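Local coordinates for Phi class glutathione transferase GSTF1 (Populus tremula x Populus tremuloides, PDB 4RI6), which probably catalyses the transfer of glutathione to electrophilic RX compounds, giving S-substituted glutathiones with release of a halide ion, as part of detoxification, at residues E148-L151 against G152-F156; N191-R194 against W195-I199; G90-I93 against L94-A97; Q108-G111 against P112-D116. All coordinates share one frame; numbering follows the deposited sequence.

Interaction 1 (E148-L151 against G152-F156); sequences EQKL and GQTRF
Lys150 and Thr154 meet where helix 130-150 runs out, through backbone and side chain alike. The backbone bonds come first. The carbonyl oxygen of Lys150 accepts two amides: Thr154 N lies in the carbonyl plane at 3.0 Å from Lys150 O, whereas Gln153 N, 2.9 Å from that same oxygen, stands above the plane. One residue earlier, Gly152 N bonds to Gln149 O at 3.1 Å and only weakly to Glu148 O.

Among the polar side chains, Lys150 reaches forward along the chain. Bends at its second and fourth torsions (69° and 70°) bring NZ to within 2.8 Å of Thr154 OG1. That hydroxyl in turn donates to Phe156 O at 2.6 Å, nearly in line with the C=O bond, while NZ also bonds to Leu157 O. A valine in place of Thr154 would probably cost Lys150 NZ one of its acceptors and leave Phe156 O without the hydroxyl that donates to it. A water bridges Lys150 NZ to Gln153 OE1.

All this is a helix C-terminus turning into the loop that leads to helix 164-179 in the all-helical domain of the glutathione transferase fold. The carbonyl oxygens Leu151 O and Thr154 O lie 3.0 Å apart, two acceptors that share a donor, Arg194 NH2, which bonds to the first and weakly to the second. Glu148 takes the backbone N-H groups of Asn191 and Val192.

Apolar contact falls to Leu151, whose CD2 rests 3.5 Å from Phe156 C.

Interaction 2 (N191-R194 against W195-I199); sequences NVNR and WWTEI
Val192 and Trp195 carry the tightly packed side of this helix, their side chains running abreast. Val192 CG1 comes to 4.1 Å from Trp195 CE3, and the Val192 carbonyl oxygen sits in the plane of the indole, at its edge. Ile199 CD1 lies over one face of the Trp195 indole, 3.6 Å above its plane and displaced toward the rim. With CG anti to the backbone N (chi1 166°), the indole is swung to where NE1 bonds to Asp166 OD1; Trp196 packs against helix 164-179.

The solvent-facing side is looser. Thr197 OG1 folds back to donate to Asn193 O at 2.8 Å, and Thr197 N, 2.9 Å from Asn193 O, reaches it from the opposite face of the carbonyl plane. Arg194 and Glu198 do not touch: Arg194 NE is 4.4 Å from Glu198 OE1, and a water lying at the guanidinium edge spans them, 2.8 Å from Arg194 NE and 2.7 Å from Glu198 OE1. Their direct partners lie elsewhere, Arg194 NH2 on Arg155 O and Glu198 OE2 in a salt bridge to Arg155.

The opposite charges of Arg194 and Glu198, one turn apart, are thus spent mainly on the loop after helix 130-150, and the water between them is likely to relay their mutual attraction.

Interaction 3 (G90-I93 against L94-A97); sequences GTDI and LSKA
Ser95 and Asp92 are joined twice through a single oxygen. Asp92 OD1 accepts from Ser95 OG at 2.6 Å, met from above the carboxylate plane, and from Ser95 N at 3.0 Å, nearly in line with its own C-O bond. The hydroxyl serves as acceptor too, since Thr91 N lies 3.0 Å from Ser95 OG in a fairly straight bond (159° at the hydrogen).

Asp92 is the N-cap of helix 93-122, the long helix that opens the helical domain after the linker from the thioredoxin-like domain. Its CG stands between the backbone N and the carbonyl carbon (chi1 58°), which turns OD1 back onto the first turn; a negative charge here would be expected to suit the positive end of the helix. With an alanine in place of Ser95, Thr91 N would probably lack its acceptor and Asp92 OD1 would be left with one donor instead of two, the incoming loop being held less firmly.

Behind this shell, Lys96 N bonds to Asp92 O at 3.0 Å and Ala97 N to Ile93 O at 3.1 Å. Gly90 has a positive phi of 78°, and a CB there would run into Lys96 N and Ser95 OG. Farther out, Leu94 and Ala97 pack on Tyr75 of the second subunit.

Interaction 4 (Q108-G111 against P112-D116); sequences QTFG and PPSGD
The carbonyl oxygen of Phe110 is gripped twice by Ser114. Ser114 N approaches nearly in line with the C=O bond, 3.2 Å from Phe110 O, while Ser114 OG stands above the carbonyl plane at 2.8 Å from that oxygen. The hydroxyl can do so because OG sits between its own backbone N and carbonyl carbon (chi1 66°), pointing back down the helix.

The same serine lies over the Phe110 ring. OG is 3.3 Å above the ring plane, displaced toward the rim, and CB makes a CH-pi contact, 4.2 Å from the ring centroid and only 17° off its normal. The serine thus supplies both donors to the Phe110 carbonyl and rests on one face of its ring.

Around this pair the helix is irregular. A wider pi-type turn at 108-110 leads into Pro112 and Pro113, whose nitrogens carry no hydrogen, and the helix kinks there. Carbon takes the place of N-H: Pro112 CG lies 3.6 Å from Gln108 O, and Pro113 CD comes to 3.2 Å from Thr109 O. Regular bonding resumes with Gly115 N at 2.8 Å from Gly111 O. A CB on Gly115 would run into that oxygen, so the missing side chain suits the tight turn.

The turn before the kink has two surroundings. Gln108 touches a bound glutathione and bonds through NE2 to Gly107 O of the second subunit, whereas Phe110 packs on Leu140 and Tyr147 of helix 130-150 and meets the ring of His169 on helix 164-179.

In the fold
All four contacts are local, yet they sit differently in the fold: interactions 1, 2 and 4 are partly buried, interaction 3 is a surface contact. Interactions 3 and 4 share helix 93-122, one at its start and the other some 25 Å away, centre to centre, at a kink; both touch the second subunit. Interactions 1 and 2 adjoin, the end of helix 130-150 with its loop bearing on helix 190-200, held by charged groups and backbone carbonyls. Chemistry follows place: a carboxylate and a hydroxyl in interaction 3, a lysine at the helix end of interaction 1, a hydroxyl over an aromatic ring in interaction 4, and indole packing beside a water-bridged polar pair in interaction 2. Glutathione reaches interaction 4 alone.

Interaction 1 (E148-L151 against G152-F156)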
loop_
_atom_site.group_PDB
_atom_site.type_symbol
_atom_site.label_atom_id
_atom_site.label_comp_id
_atom_site.label_asym_id
_atom_site.label_seq_id
_atom_site.Cartn_x
_atom_site.Cartn_y
_atom_site.Cartn_z
ATOM N N GLU A 148 -3.995 19.586 -3.968
ATOM C CA GLU A 148 -4.075 20.910 -4.583
ATOM C C GLU A 148 -2.941 21.803 -4.074
ATOM O O GLU A 148 -2.330 22.535 -4.832
ATOM C CB GLU A 148 -5.432 21.548 -4.305
ATOM C CG GLU A 148 -5.595 22.963 -4.891
ATOM C CD GLU A 148 -5.586 22.985 -6.412
ATOM O OE1 GLU A 148 -5.690 21.895 -7.016
ATOM O OE2 GLU A 148 -5.479 24.095 -6.994
ATOM N N GLN A 149 -2.658 21.714 -2.776
ATOM C CA GLN A 149 -1.586 22.499 -2.184
ATOM C C GLN A 149 -0.213 22.004 -2.676
ATOM O O GLN A 149 0.625 22.790 -3.117
ATOM C CB GLN A 149 -1.705 22.465 -0.641
ATOM C CG GLN A 149 -2.991 23.173 -0.123
ATOM C CD GLN A 149 -3.395 22.861 1.337
ATOM O OE1 GLN A 149 -3.460 21.703 1.761
ATOM N NE2 GLN A 149 -3.716 23.914 2.092
ATOM N N LYS A 150 -0.007 20.694 -2.641
ATOM C CA LYS A 150 1.232 20.078 -3.094
ATOM C C LYS A 150 1.540 20.415 -4.547
ATOM O O LYS A 150 2.683 20.740 -4.908
ATOM C CB LYS A 150 1.135 18.558 -2.919
ATOM C CG LYS A 150 2.392 17.771 -3.317
ATOM C CD LYS A 150 3.534 18.039 -2.328
ATOM C CE LYS A 150 4.843 17.285 -2.654
ATOM N NZ LYS A 150 5.513 17.794 -3.861
ATOM N N LEU A 151 0.511 20.330 -5.383
ATOM C CA LEU A 151 0.683 20.520 -6.823
ATOM C C LEU A 151 0.780 22.016 -7.206
ATOM O O LEU A 151 1.028 22.356 -8.353
ATOM C CB LEU A 151 -0.443 19.809 -7.577
ATOM C CG LEU A 151 -0.340 18.281 -7.455
ATOM C CD1 LEU A 151 -1.626 17.634 -7.849
ATOM C CD2 LEU A 151 0.808 17.733 -8.275
ATOM N N GLY A 152 0.630 22.899 -6.223
ATOM C CA GLY A 152 1.015 24.288 -6.401
ATOM C C GLY A 152 2.493 24.522 -6.174
ATOM O O GLY A 152 3.008 25.581 -6.530
ATOM N N GLN A 153 3.170 23.530 -5.587
ATOM C CA GLN A 153 4.589 23.614 -5.263
ATOM C C GLN A 153 5.422 22.872 -6.288
ATOM O O GLN A 153 6.475 23.340 -6.698
ATOM C CB GLN A 153 4.842 23.037 -3.862
ATOM C CG GLN A 153 4.117 23.789 -2.766
ATOM C CD GLN A 153 4.113 23.080 -1.403
ATOM O OE1 GLN A 153 4.276 21.844 -1.276
ATOM N NE2 GLN A 153 3.899 23.873 -0.364
ATOM N N THR A 154 4.937 21.698 -6.688
ATOM C CA THR A 154 5.621 20.858 -7.670
ATOM C C THR A 154 4.679 20.545 -8.814
ATOM O O THR A 154 3.461 20.598 -8.666
ATOM C CB THR A 154 6.129 19.551 -7.056
ATOM O OG1 THR A 154 5.049 18.868 -6.430
ATOM C CG2 THR A 154 7.204 19.842 -6.029
ATOM N N ARG A 155 5.255 20.201 -9.955
ATOM C CA ARG A 155 4.480 19.933 -11.148
ATOM C C ARG A 155 3.732 18.606 -11.057
ATOM O O ARG A 155 2.587 18.484 -11.506
ATOM C CB ARG A 155 5.408 19.938 -12.371
ATOM C CG ARG A 155 4.723 19.761 -13.691
ATOM C CD ARG A 155 5.747 19.899 -14.792
ATOM N NE ARG A 155 5.243 19.389 -16.055
ATOM C CZ ARG A 155 5.985 18.834 -17.008
ATOM N NH1 ARG A 155 7.295 18.728 -16.879
ATOM N NH2 ARG A 155 5.400 18.391 -18.108
ATOM N N PHE A 156 4.411 17.613 -10.495
ATOM C CA PHE A 156 3.855 16.291 -10.268
ATOM C C PHE A 156 3.875 16.025 -8.771
ATOM O O PHE A 156 4.366 16.856 -8.001
ATOM C CB PHE A 156 4.656 15.246 -11.045
ATOM C CG PHE A 156 4.631 15.461 -12.537
ATOM C CD1 PHE A 156 3.563 14.998 -13.304
ATOM C CD2 PHE A 156 5.675 16.110 -13.175
ATOM C CE1 PHE A 156 3.518 15.217 -14.673
ATOM C CE2 PHE A 156 5.640 16.309 -14.562
ATOM C CZ PHE A 156 4.556 15.854 -15.300
HETATM O O HOH W 1 6.421 20.300 -2.174
HETATM O O HOH W 2 1.593 25.536 -9.625
#

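Interaction 2 (N191-R194 against W195-I199)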
loop_
_atom_site.group_PDB
_atom_site.type_symbol
_atom_site.label_atom_id
_atom_site.label_comp_id
_atom_site.label_asym_id
_atom_site.label_seq_id
_atom_site.Cartn_x
_atom_site.Cartn_y
_atom_site.Cartn_z
ATOM N N ASN A 191 -4.882 23.237 -9.602
ATOM C CA ASN A 191 -3.608 22.526 -9.726
ATOM C C ASN A 191 -3.815 21.028 -9.972
ATOM O O ASN A 191 -3.092 20.428 -10.750
ATOM C CB ASN A 191 -2.735 22.733 -8.489
ATOM C CG ASN A 191 -2.388 24.179 -8.246
ATOM O OD1 ASN A 191 -2.293 24.985 -9.179
ATOM N ND2 ASN A 191 -2.200 24.517 -6.985
ATOM N N VAL A 192 -4.786 20.432 -9.286
ATOM C CA VAL A 192 -5.131 19.025 -9.501
ATOM C C VAL A 192 -5.580 18.825 -10.938
ATOM O O VAL A 192 -5.220 17.849 -11.575
ATOM C CB VAL A 192 -6.226 18.567 -8.503
ATOM C CG1 VAL A 192 -6.798 17.198 -8.869
ATOM C CG2 VAL A 192 -5.626 18.517 -7.125
ATOM N N ASN A 193 -6.353 19.766 -11.456
ATOM C CA ASN A 193 -6.821 19.647 -12.820
ATOM C C ASN A 193 -5.673 19.722 -13.825
ATOM O O ASN A 193 -5.646 18.988 -14.797
ATOM C CB ASN A 193 -7.873 20.721 -13.120
ATOM C CG ASN A 193 -8.400 20.616 -14.521
ATOM O OD1 ASN A 193 -9.161 19.710 -14.853
ATOM N ND2 ASN A 193 -7.992 21.549 -15.355
ATOM N N ARG A 194 -4.705 20.588 -13.567
ATOM C CA ARG A 194 -3.522 20.699 -14.423
ATOM C C ARG A 194 -2.763 19.376 -14.452
ATOM O O ARG A 194 -2.426 18.831 -15.521
ATOM C CB ARG A 194 -2.603 21.805 -13.919
ATOM C CG ARG A 194 -1.343 21.973 -14.732
ATOM C CD ARG A 194 -0.247 22.578 -13.917
ATOM N NE ARG A 194 0.297 21.613 -12.954
ATOM C CZ ARG A 194 0.493 21.851 -11.669
ATOM N NH1 ARG A 194 0.132 23.010 -11.123
ATOM N NH2 ARG A 194 1.026 20.906 -10.914
ATOM N N TRP A 195 -2.481 18.885 -13.255
ATOM C CA TRP A 195 -1.808 17.617 -13.071
ATOM C C TRP A 195 -2.569 16.494 -13.771
ATOM O O TRP A 195 -1.975 15.728 -14.520
ATOM C CB TRP A 195 -1.690 17.353 -11.580
ATOM C CG TRP A 195 -1.323 15.976 -11.135
ATOM C CD1 TRP A 195 -0.089 15.399 -11.167
ATOM C CD2 TRP A 195 -2.187 15.035 -10.487
ATOM N NE1 TRP A 195 -0.137 14.148 -10.596
ATOM C CE2 TRP A 195 -1.412 13.899 -10.172
ATOM C CE3 TRP A 195 -3.541 15.040 -10.155
ATOM C CZ2 TRP A 195 -1.947 12.774 -9.518
ATOM C CZ3 TRP A 195 -4.077 13.917 -9.515
ATOM C CH2 TRP A 195 -3.272 12.805 -9.198
ATOM N N TRP A 196 -3.877 16.413 -13.524
ATOM C CA TRP A 196 -4.702 15.382 -14.139
ATOM C C TRP A 196 -4.595 15.436 -15.672
ATOM O O TRP A 196 -4.478 14.399 -16.356
ATOM C CB TRP A 196 -6.174 15.497 -13.723
ATOM C CG TRP A 196 -6.914 14.393 -14.387
ATOM C CD1 TRP A 196 -7.793 14.499 -15.408
ATOM C CD2 TRP A 196 -6.747 12.993 -14.144
ATOM N NE1 TRP A 196 -8.202 13.264 -15.812
ATOM C CE2 TRP A 196 -7.569 12.314 -15.058
ATOM C CE3 TRP A 196 -5.981 12.249 -13.247
ATOM C CZ2 TRP A 196 -7.652 10.933 -15.098
ATOM C CZ3 TRP A 196 -6.071 10.884 -13.286
ATOM C CH2 TRP A 196 -6.902 10.240 -14.200
ATOM N N THR A 197 -4.635 16.650 -16.207
ATOM C CA THR A 197 -4.533 16.840 -17.641
ATOM C C THR A 197 -3.190 16.331 -18.134
ATOM O O THR A 197 -3.127 15.619 -19.126
ATOM C CB THR A 197 -4.720 18.317 -18.002
ATOM O OG1 THR A 197 -6.015 18.753 -17.574
ATOM C CG2 THR A 197 -4.629 18.523 -19.476
ATOM N N GLU A 198 -2.109 16.660 -17.436
ATOM C CA GLU A 198 -0.797 16.217 -17.897
ATOM C C GLU A 198 -0.649 14.715 -17.845
ATOM O O GLU A 198 -0.147 14.111 -18.777
ATOM C CB GLU A 198 0.336 16.849 -17.085
ATOM C CG GLU A 198 0.443 18.359 -17.220
ATOM C CD GLU A 198 1.881 18.814 -17.197
ATOM O OE1 GLU A 198 2.280 19.553 -16.263
ATOM O OE2 GLU A 198 2.624 18.438 -18.138
ATOM N N ILE A 199 -1.073 14.090 -16.757
ATOM C CA ILE A 199 -0.775 12.672 -16.621
ATOM C C ILE A 199 -1.730 11.812 -17.456
ATOM O O ILE A 199 -1.310 10.779 -17.994
ATOM C CB ILE A 199 -0.762 12.220 -15.132
ATOM C CG1 ILE A 199 -2.126 12.321 -14.444
ATOM C CG2 ILE A 199 0.300 13.003 -14.393
ATOM C CD1 ILE A 199 -2.149 11.657 -13.031
HETATM O O HOH W 3 1.123 19.100 -13.857
#

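Interaction 3 (G90-I93 against L94-A97)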
loop_
_atom_site.group_PDB
_atom_site.type_symbol
_atom_site.label_atom_id
_atom_site.label_comp_id
_atom_site.label_asym_id
_atom_site.label_seq_id
_atom_site.Cartn_x
_atom_site.Cartn_y
_atom_site.Cartn_z
ATOM N N GLY A 90 12.324 6.637 -9.930
ATOM C CA GLY A 90 13.589 7.224 -9.523
ATOM C C GLY A 90 14.800 6.521 -10.106
ATOM O O GLY A 90 14.672 5.550 -10.853
ATOM N N THR A 91 15.983 7.009 -9.743
ATOM C CA THR A 91 17.235 6.449 -10.243
ATOM C C THR A 91 18.235 6.173 -9.139
ATOM O O THR A 91 19.366 5.769 -9.409
ATOM C CB THR A 91 17.896 7.394 -11.240
ATOM O OG1 THR A 91 18.223 8.619 -10.567
ATOM C CG2 THR A 91 16.957 7.670 -12.400
ATOM N N ASP A 92 17.840 6.428 -7.900
ATOM C CA ASP A 92 18.684 6.092 -6.759
ATOM C C ASP A 92 17.826 5.991 -5.509
ATOM O O ASP A 92 16.611 6.135 -5.579
ATOM C CB ASP A 92 19.847 7.101 -6.583
ATOM C CG ASP A 92 19.397 8.555 -6.396
ATOM O OD1 ASP A 92 18.232 8.839 -6.080
ATOM O OD2 ASP A 92 20.252 9.448 -6.571
ATOM N N ILE A 93 18.462 5.705 -4.384
ATOM C CA ILE A 93 17.750 5.435 -3.141
ATOM C C ILE A 93 16.841 6.593 -2.748
ATOM O O ILE A 93 15.675 6.390 -2.411
ATOM C CB ILE A 93 18.751 5.126 -2.007
ATOM C CG1 ILE A 93 19.431 3.787 -2.292
ATOM C CG2 ILE A 93 18.059 5.064 -0.642
ATOM C CD1 ILE A 93 20.600 3.452 -1.389
ATOM N N LEU A 94 17.363 7.809 -2.807
ATOM C CA LEU A 94 16.609 8.968 -2.334
ATOM C C LEU A 94 15.461 9.325 -3.261
ATOM O O LEU A 94 14.350 9.609 -2.795
ATOM C CB LEU A 94 17.534 10.171 -2.152
ATOM C CG LEU A 94 18.453 10.020 -0.939
ATOM C CD1 LEU A 94 19.636 10.970 -1.004
ATOM C CD2 LEU A 94 17.690 10.233 0.356
ATOM N N SER A 95 15.706 9.310 -4.566
ATOM C CA SER A 95 14.648 9.683 -5.490
ATOM C C SER A 95 13.545 8.634 -5.505
ATOM O O SER A 95 12.373 8.983 -5.640
ATOM C CB SER A 95 15.192 9.901 -6.907
ATOM O OG SER A 95 15.943 8.800 -7.357
ATOM N N LYS A 96 13.924 7.365 -5.353
ATOM C CA LYS A 96 12.969 6.271 -5.266
ATOM C C LYS A 96 12.076 6.445 -4.039
ATOM O O LYS A 96 10.860 6.345 -4.145
ATOM C CB LYS A 96 13.688 4.926 -5.222
ATOM C CG LYS A 96 12.750 3.704 -5.184
ATOM C CD LYS A 96 13.514 2.381 -5.280
ATOM C CE LYS A 96 12.544 1.214 -5.335
ATOM N NZ LYS A 96 13.205 -0.104 -5.164
ATOM N N ALA A 97 12.677 6.720 -2.883
ATOM C CA ALA A 97 11.910 6.861 -1.646
ATOM C C ALA A 97 10.979 8.060 -1.713
ATOM O O ALA A 97 9.830 8.018 -1.267
ATOM C CB ALA A 97 12.835 6.997 -0.475
#

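Interaction 4 (Q108-G111 against P112-D116)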
loop_
_atom_site.group_PDB
_atom_site.type_symbol
_atom_site.label_atom_id
_atom_site.label_comp_id
_atom_site.label_asym_id
_atom_site.label_seq_id
_atom_site.Cartn_x
_atom_site.Cartn_y
_atom_site.Cartn_z
ATOM N N GLN A 108 -2.872 3.918 0.475
ATOM C CA GLN A 108 -3.488 4.048 1.788
ATOM C C GLN A 108 -4.495 5.169 1.944
ATOM O O GLN A 108 -5.339 5.108 2.822
ATOM C CB GLN A 108 -2.394 4.262 2.840
ATOM C CG GLN A 108 -1.408 3.121 2.947
ATOM C CD GLN A 108 -2.092 1.801 3.222
ATOM O OE1 GLN A 108 -2.818 1.678 4.180
ATOM N NE2 GLN A 108 -1.910 0.837 2.347
ATOM N N THR A 109 -4.399 6.200 1.107
ATOM C CA THR A 109 -5.161 7.433 1.343
ATOM C C THR A 109 -6.129 7.786 0.191
ATOM O O THR A 109 -7.326 7.944 0.400
ATOM C CB THR A 109 -4.160 8.578 1.626
ATOM O OG1 THR A 109 -3.378 8.196 2.764
ATOM C CG2 THR A 109 -4.885 9.898 1.894
ATOM N N PHE A 110 -5.600 7.892 -1.017
ATOM C CA PHE A 110 -6.397 8.183 -2.209
ATOM C C PHE A 110 -7.153 6.956 -2.705
ATOM O O PHE A 110 -8.312 7.032 -3.052
ATOM C CB PHE A 110 -5.467 8.716 -3.310
ATOM C CG PHE A 110 -6.097 8.851 -4.679
ATOM C CD1 PHE A 110 -6.704 10.029 -5.055
ATOM C CD2 PHE A 110 -6.048 7.806 -5.599
ATOM C CE1 PHE A 110 -7.267 10.179 -6.307
ATOM C CE2 PHE A 110 -6.600 7.953 -6.868
ATOM C CZ PHE A 110 -7.203 9.158 -7.219
ATOM N N GLY A 111 -6.470 5.826 -2.715
ATOM C CA GLY A 111 -6.985 4.601 -3.298
ATOM C C GLY A 111 -8.267 4.059 -2.678
ATOM O O GLY A 111 -9.188 3.671 -3.388
ATOM N N PRO A 112 -8.324 4.004 -1.342
ATOM C CA PRO A 112 -9.551 3.450 -0.759
ATOM C C PRO A 112 -10.854 4.205 -1.126
ATOM O O PRO A 112 -11.780 3.554 -1.623
ATOM C CB PRO A 112 -9.253 3.476 0.743
ATOM C CG PRO A 112 -7.746 3.320 0.790
ATOM C CD PRO A 112 -7.236 4.124 -0.357
ATOM N N PRO A 113 -10.937 5.526 -0.902
ATOM C CA PRO A 113 -12.215 6.160 -1.256
ATOM C C PRO A 113 -12.451 6.241 -2.753
ATOM O O PRO A 113 -13.589 6.080 -3.188
ATOM C CB PRO A 113 -12.093 7.562 -0.644
ATOM C CG PRO A 113 -10.626 7.792 -0.568
ATOM C CD PRO A 113 -10.052 6.462 -0.187
ATOM N N SER A 114 -11.407 6.496 -3.527
ATOM C CA SER A 114 -11.595 6.576 -4.971
ATOM C C SER A 114 -11.980 5.211 -5.530
ATOM O O SER A 114 -12.866 5.115 -6.367
ATOM C CB SER A 114 -10.343 7.126 -5.673
ATOM O OG SER A 114 -9.232 6.252 -5.560
ATOM N N GLY A 115 -11.321 4.154 -5.075
ATOM C CA GLY A 115 -11.659 2.817 -5.511
ATOM C C GLY A 115 -13.057 2.374 -5.109
ATOM O O GLY A 115 -13.744 1.689 -5.865
ATOM N N ASP A 116 -13.490 2.742 -3.912
ATOM C CA ASP A 116 -14.840 2.382 -3.487
ATOM C C ASP A 116 -15.892 3.122 -4.310
ATOM O O ASP A 116 -16.941 2.563 -4.622
ATOM C CB ASP A 116 -15.048 2.674 -2.001
ATOM C CG ASP A 116 -14.271 1.745 -1.106
ATOM O OD1 ASP A 116 -13.753 0.715 -1.599
ATOM O OD2 ASP A 116 -14.185 2.054 0.102
#